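Local coordinates for cephalosporin hydroxylase CMCI (Streptomyces clavuligerus, PDB 2BM8) that takes part in the biosynthesis of the antibiotic cephamycin, probably in the hydroxylation and methylation steps that modify the cephalosporin nucleus, at the interface of chains A and B. Sequence-based numbering; all coordinates share one arbitrary frame. Chains: chain A/B, Cephalosporin hydroxylase CMCI.

The interface of chains A and B. Residues chain A 56, 67-68, 71; chain B 56, 67-68, 71.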
# COMPACT_ATOMS: atom_id res chain seq x y z
N TYR A 56 22.36 -12.61 3.05
CA TYR A 56 22.28 -14.01 2.63
C TYR A 56 23.64 -14.68 2.51
O TYR A 56 24.67 -14.01 2.37
CB TYR A 56 21.50 -14.10 1.32
CG TYR A 56 20.12 -13.54 1.46
CD1 TYR A 56 19.74 -12.37 0.79
CD2 TYR A 56 19.18 -14.15 2.29
CE1 TYR A 56 18.46 -11.84 0.92
CE2 TYR A 56 17.90 -13.61 2.45
CZ TYR A 56 17.56 -12.46 1.76
OH TYR A 56 16.31 -11.93 1.89
N PRO A 67 17.41 -14.94 -2.50
CA PRO A 67 16.70 -16.21 -2.69
C PRO A 67 15.80 -16.27 -3.92
O PRO A 67 15.74 -17.32 -4.53
CB PRO A 67 15.87 -16.34 -1.42
CG PRO A 67 16.67 -15.63 -0.41
CD PRO A 67 17.22 -14.43 -1.13
N ASP A 68 15.13 -15.18 -4.27
CA ASP A 68 14.28 -15.16 -5.46
C ASP A 68 15.09 -15.38 -6.73
O ASP A 68 14.73 -16.17 -7.59
CB ASP A 68 13.48 -13.86 -5.53
CG ASP A 68 12.48 -13.74 -4.39
OD1 ASP A 68 11.70 -14.69 -4.18
OD2 ASP A 68 12.40 -12.73 -3.63
N ALA A 71 16.30 -18.98 -6.92
CA ALA A 71 15.24 -19.84 -7.43
C ALA A 71 15.14 -19.79 -8.96
O ALA A 71 14.86 -20.80 -9.60
CB ALA A 71 13.94 -19.44 -6.83
N TYR B 56 7.75 -23.40 -6.83
CA TYR B 56 9.16 -23.68 -6.62
C TYR B 56 9.47 -25.16 -6.77
O TYR B 56 8.59 -26.01 -6.63
CB TYR B 56 9.57 -23.13 -5.26
CG TYR B 56 9.27 -21.65 -5.16
CD1 TYR B 56 8.23 -21.18 -4.36
CD2 TYR B 56 10.00 -20.74 -5.90
CE1 TYR B 56 7.95 -19.80 -4.28
CE2 TYR B 56 9.72 -19.37 -5.86
CZ TYR B 56 8.70 -18.90 -5.04
OH TYR B 56 8.45 -17.55 -5.00
N PRO B 67 11.65 -19.71 -1.21
CA PRO B 67 13.03 -19.24 -1.11
C PRO B 67 13.42 -18.55 0.20
O PRO B 67 14.54 -18.72 0.64
CB PRO B 67 13.15 -18.25 -2.28
CG PRO B 67 12.24 -18.81 -3.29
CD PRO B 67 11.04 -19.29 -2.49
N ASP B 68 12.54 -17.78 0.81
CA ASP B 68 12.88 -17.11 2.05
C ASP B 68 12.99 -18.14 3.18
O ASP B 68 13.83 -17.99 4.07
CB ASP B 68 11.83 -16.03 2.35
CG ASP B 68 11.77 -14.98 1.23
OD1 ASP B 68 12.87 -14.48 0.84
OD2 ASP B 68 10.71 -14.61 0.64
N ALA B 71 16.23 -20.11 2.73
CA ALA B 71 17.33 -19.26 3.24
C ALA B 71 17.51 -19.36 4.77
O ALA B 71 18.63 -19.45 5.26
CB ALA B 71 17.12 -17.80 2.85
O HOH W 1 10.45 -16.12 -5.99
O HOH W 2 14.12 -13.03 -1.80
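Two identical first helical turns packed alongside each other, running roughly antiparallel across a two-fold axis, illustrate how a symmetric interface can combine direct apolar contacts with water-mediated polar ones. In each chain the helix 67-80 opens with a proline, and the two rings meet at the axis through their CB atoms, A:Pro67 CB lying 3.4 Å from B:Pro67 CB. The same A:Pro67 CB also rests against the backbone carbonyl O of B:Pro67, again at 3.4 Å. One turn further along each helix, an alanine methyl meets the edge of the partner's proline ring at CG: A:Pro67 CG touches B:Ala71 CB at 3.9 Å, and the exchanged pair matches it closely. Each proline is thus held between the partner's first turn and a tyrosine of its own chain, for its CD sits 3.4 Å above the ring plane of A:Tyr56 or B:Tyr56, over the centre of that face. The tyrosine backs the proline from within its own chain and also borders the interface, its CD2 edge coming near the partner's alanine methyl.

The polar links pass through water. B:Tyr56 OH lies 2.7 Å from water 1, which is in the plane of the phenol ring, at its edge; water 1 in turn meets A:Asp68 OD1 at 2.6 Å. Water 2 lies 2.5 Å from the other carboxylate oxygen, A:Asp68 OD2, and reaches B:Asp68 OD1 more loosely. A chi1 of -60° swings B:Asp68 CG away from its carbonyl carbon, which turns OD1 towards water 2 and the A:Pro67 ring. With A:Asp68 OD2 and B:Asp68 OD1 4.8 Å apart, water 2 may soften their repulsion, and the nearby helix N-termini may favour the charged form.

Overall, the patch joins chains A and B of the deposited six-chain assembly, probably helping to set how their helices 67-80 meet.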